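Local coordinates for protein S12 family peptidase (Streptomyces sp. 82F2, PDB 3WWX) that probably hydrolyses amide bonds of D-configured substrates, as a D-stereospecific amidohydrolase of the S12 serine peptidase family with a beta-lactamase-type fold, at residues G84-I96 and V140-P152. Numbering follows the deposited sequence.
Sequences GVVRGNGHDGRKI and VAVAMAHEPDFTP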
# COMPACT_ATOMS: atom_id res chain seq x y z
N GLY A 84 -14.20 6.14 21.80
CA GLY A 84 -13.10 6.41 22.71
C GLY A 84 -11.70 6.13 22.20
O GLY A 84 -10.74 6.38 22.90
N VAL A 85 -11.58 5.61 20.98
CA VAL A 85 -10.28 5.14 20.49
C VAL A 85 -9.41 6.28 20.00
O VAL A 85 -8.20 6.27 20.22
CB VAL A 85 -10.47 4.10 19.36
CG1 VAL A 85 -9.13 3.68 18.71
CG2 VAL A 85 -11.17 2.88 19.92
N VAL A 86 -10.00 7.25 19.31
CA VAL A 86 -9.24 8.37 18.76
C VAL A 86 -9.54 9.61 19.62
O VAL A 86 -10.48 10.34 19.33
CB VAL A 86 -9.61 8.59 17.27
CG1 VAL A 86 -8.80 9.75 16.67
CG2 VAL A 86 -9.36 7.31 16.45
N ARG A 87 -8.77 9.81 20.70
CA ARG A 87 -9.03 10.91 21.66
C ARG A 87 -7.79 11.65 22.21
O ARG A 87 -7.90 12.58 23.01
CB ARG A 87 -9.81 10.37 22.87
CG ARG A 87 -11.17 9.83 22.55
CD ARG A 87 -12.10 10.93 22.08
NE ARG A 87 -13.50 10.52 22.16
CZ ARG A 87 -14.26 10.66 23.24
NH1 ARG A 87 -13.77 11.22 24.34
NH2 ARG A 87 -15.51 10.24 23.23
N GLY A 88 -6.62 11.24 21.81
CA GLY A 88 -5.42 11.67 22.52
C GLY A 88 -4.82 12.97 22.06
O GLY A 88 -4.64 13.19 20.87
N ASN A 89 -4.48 13.84 23.01
CA ASN A 89 -3.71 15.05 22.78
C ASN A 89 -4.21 15.88 21.59
O ASN A 89 -3.41 16.33 20.78
CB ASN A 89 -2.23 14.68 22.60
CG ASN A 89 -1.27 15.79 23.04
OD1 ASN A 89 -1.69 16.91 23.31
ND2 ASN A 89 0.02 15.48 23.10
N GLY A 90 -5.53 16.03 21.49
CA GLY A 90 -6.15 16.82 20.44
C GLY A 90 -6.81 16.00 19.34
O GLY A 90 -7.65 16.51 18.60
N HIS A 91 -6.42 14.74 19.21
CA HIS A 91 -7.12 13.86 18.27
C HIS A 91 -8.56 13.69 18.72
O HIS A 91 -8.82 13.49 19.90
CB HIS A 91 -6.45 12.48 18.23
CG HIS A 91 -5.15 12.45 17.50
ND1 HIS A 91 -3.91 12.55 18.12
CD2 HIS A 91 -4.88 12.33 16.18
CE1 HIS A 91 -2.96 12.47 17.22
NE2 HIS A 91 -3.52 12.33 16.03
N ASP A 92 -9.49 13.70 17.78
CA ASP A 92 -10.90 13.59 18.14
C ASP A 92 -11.71 12.87 17.07
O ASP A 92 -12.10 13.47 16.05
CB ASP A 92 -11.47 14.99 18.36
CG ASP A 92 -12.84 14.96 19.00
OD1 ASP A 92 -13.41 13.85 19.11
OD2 ASP A 92 -13.32 16.05 19.39
N GLY A 93 -11.96 11.60 17.32
CA GLY A 93 -12.74 10.79 16.40
C GLY A 93 -14.17 11.25 16.23
O GLY A 93 -14.85 10.77 15.32
N ARG A 94 -14.64 12.16 17.09
CA ARG A 94 -15.98 12.72 16.90
C ARG A 94 -16.01 13.67 15.70
O ARG A 94 -17.09 13.96 15.17
CB ARG A 94 -16.44 13.47 18.17
CG ARG A 94 -16.64 12.60 19.39
CD ARG A 94 -16.52 13.40 20.72
NE ARG A 94 -15.14 13.74 21.07
CZ ARG A 94 -14.69 13.92 22.32
NH1 ARG A 94 -15.51 13.80 23.36
NH2 ARG A 94 -13.41 14.23 22.54
N LYS A 95 -14.84 14.15 15.29
CA LYS A 95 -14.72 15.19 14.28
C LYS A 95 -14.06 14.68 13.00
O LYS A 95 -13.78 15.46 12.08
CB LYS A 95 -13.89 16.35 14.82
CG LYS A 95 -14.36 16.91 16.15
CD LYS A 95 -15.76 17.49 16.05
CE LYS A 95 -16.14 18.21 17.35
NZ LYS A 95 -16.13 17.30 18.53
N ILE A 96 -13.76 13.39 12.98
CA ILE A 96 -13.05 12.76 11.86
C ILE A 96 -13.94 11.68 11.29
O ILE A 96 -14.49 10.88 12.06
CB ILE A 96 -11.75 12.10 12.33
CG1 ILE A 96 -10.77 13.14 12.87
CG2 ILE A 96 -11.07 11.32 11.18
CD1 ILE A 96 -9.63 12.54 13.69
N VAL A 140 -2.29 2.27 17.40
CA VAL A 140 -3.06 3.50 17.57
C VAL A 140 -2.62 4.19 18.86
O VAL A 140 -2.46 5.42 18.89
CB VAL A 140 -4.56 3.20 17.54
CG1 VAL A 140 -5.36 4.43 17.91
CG2 VAL A 140 -4.98 2.65 16.17
N ALA A 141 -2.39 3.44 19.93
CA ALA A 141 -1.93 4.05 21.19
C ALA A 141 -0.66 4.84 21.00
O ALA A 141 -0.51 5.94 21.57
CB ALA A 141 -1.70 2.98 22.26
N VAL A 142 0.27 4.31 20.21
CA VAL A 142 1.51 5.01 19.94
C VAL A 142 1.22 6.41 19.38
O VAL A 142 1.81 7.42 19.80
CB VAL A 142 2.40 4.20 18.97
CG1 VAL A 142 3.55 5.03 18.42
CG2 VAL A 142 2.95 2.97 19.66
N ALA A 143 0.31 6.49 18.43
CA ALA A 143 -0.07 7.76 17.82
C ALA A 143 -0.78 8.71 18.76
O ALA A 143 -0.62 9.92 18.66
CB ALA A 143 -0.92 7.51 16.57
N MET A 144 -1.56 8.16 19.69
CA MET A 144 -2.44 8.96 20.54
C MET A 144 -1.71 9.68 21.68
O MET A 144 -2.33 10.45 22.40
CB MET A 144 -3.59 8.10 21.06
CG MET A 144 -4.54 7.63 19.95
SD MET A 144 -5.40 8.94 19.06
CE MET A 144 -4.42 9.06 17.56
N ALA A 145 -0.41 9.47 21.81
CA ALA A 145 0.40 10.29 22.71
C ALA A 145 0.58 11.70 22.15
O ALA A 145 0.89 12.63 22.89
CB ALA A 145 1.75 9.65 22.91
N HIS A 146 0.34 11.85 20.85
CA HIS A 146 0.80 13.02 20.13
C HIS A 146 -0.33 13.88 19.62
O HIS A 146 -1.46 13.42 19.50
CB HIS A 146 1.62 12.57 18.92
CG HIS A 146 2.78 11.71 19.26
ND1 HIS A 146 3.88 12.20 19.93
CD2 HIS A 146 3.01 10.39 19.08
CE1 HIS A 146 4.75 11.22 20.11
NE2 HIS A 146 4.25 10.11 19.59
N GLU A 147 -0.01 15.13 19.29
CA GLU A 147 -0.97 16.03 18.69
C GLU A 147 -1.19 15.65 17.23
O GLU A 147 -0.29 15.18 16.57
CB GLU A 147 -0.42 17.47 18.76
CG GLU A 147 -1.43 18.55 18.44
CD GLU A 147 -0.90 19.95 18.72
OE1 GLU A 147 0.31 20.22 18.51
OE2 GLU A 147 -1.71 20.79 19.16
N PRO A 148 -2.39 15.90 16.71
CA PRO A 148 -2.60 15.72 15.27
C PRO A 148 -1.69 16.60 14.44
O PRO A 148 -1.19 17.62 14.91
CB PRO A 148 -4.05 16.19 15.07
CG PRO A 148 -4.68 16.05 16.39
CD PRO A 148 -3.61 16.36 17.39
N ASP A 149 -1.50 16.24 13.18
CA ASP A 149 -0.79 17.10 12.23
C ASP A 149 -1.59 18.36 11.86
O ASP A 149 -1.00 19.41 11.59
CB ASP A 149 -0.42 16.31 10.97
CG ASP A 149 0.66 15.29 11.22
OD1 ASP A 149 1.68 15.62 11.84
OD2 ASP A 149 0.46 14.14 10.79
N PHE A 150 -2.91 18.22 11.81
CA PHE A 150 -3.77 19.33 11.43
C PHE A 150 -5.21 19.00 11.80
O PHE A 150 -5.53 17.86 12.15
CB PHE A 150 -3.62 19.67 9.93
CG PHE A 150 -3.78 18.50 9.02
CD1 PHE A 150 -5.04 18.08 8.64
CD2 PHE A 150 -2.67 17.83 8.52
CE1 PHE A 150 -5.20 17.03 7.79
CE2 PHE A 150 -2.83 16.77 7.66
CZ PHE A 150 -4.09 16.37 7.30
N THR A 151 -6.07 20.01 11.75
CA THR A 151 -7.48 19.85 12.05
C THR A 151 -8.12 19.03 10.93
O THR A 151 -7.77 19.19 9.77
CB THR A 151 -8.19 21.24 12.17
OG1 THR A 151 -8.17 21.90 10.91
CG2 THR A 151 -7.48 22.11 13.16
N PRO A 152 -9.06 18.14 11.28
CA PRO A 152 -9.61 17.26 10.25
C PRO A 152 -10.12 18.01 9.03
O PRO A 152 -10.82 19.01 9.16
CB PRO A 152 -10.74 16.55 10.99
CG PRO A 152 -10.26 16.50 12.41
CD PRO A 152 -9.57 17.82 12.62
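The imidazole of His-91 lies flat between Met-144 and Pro-148, each resting a carbon over the middle of one face: Met-144 CE is 3.4 Å from the ring centroid, Pro-148 CG 3.7 Å from it on the opposite face. Methionine suits its side because the chain, bent at chi2 (-62°) and chi3 (101°), folds its methyl over the ring while SD runs past the backbone of Val-86 and Arg-87; proline offers a rigid apolar ring. The histidine's rotation is fixed at both nitrogens, since ND1 donates in plane to Gly-88 O at 2.9 Å and NE2 accepts a hydrogen bond from the backbone N of Tyr-109. Gly-88, with no side chain, lets the backbones close up: its CA makes a CA-H...O contact of 3.3 Å with Met-144 O. Beside it, Asn-89 ND2 gives a nearly straight hydrogen bond (166°) to Ala-145 O, with the acceptor close to the amide plane. Farther along, Ile-96 CG1 presses tightly against Pro-152 CG. Leu-165 of helix 160-174 packs against both Val-86 and Val-140. A buried histidine held between two CH-pi contacts thus joins the loop linking helices 78-81 and 98-102 to helix 136-144 and the loop that follows it, within the helical part of a beta-lactamase-type fold.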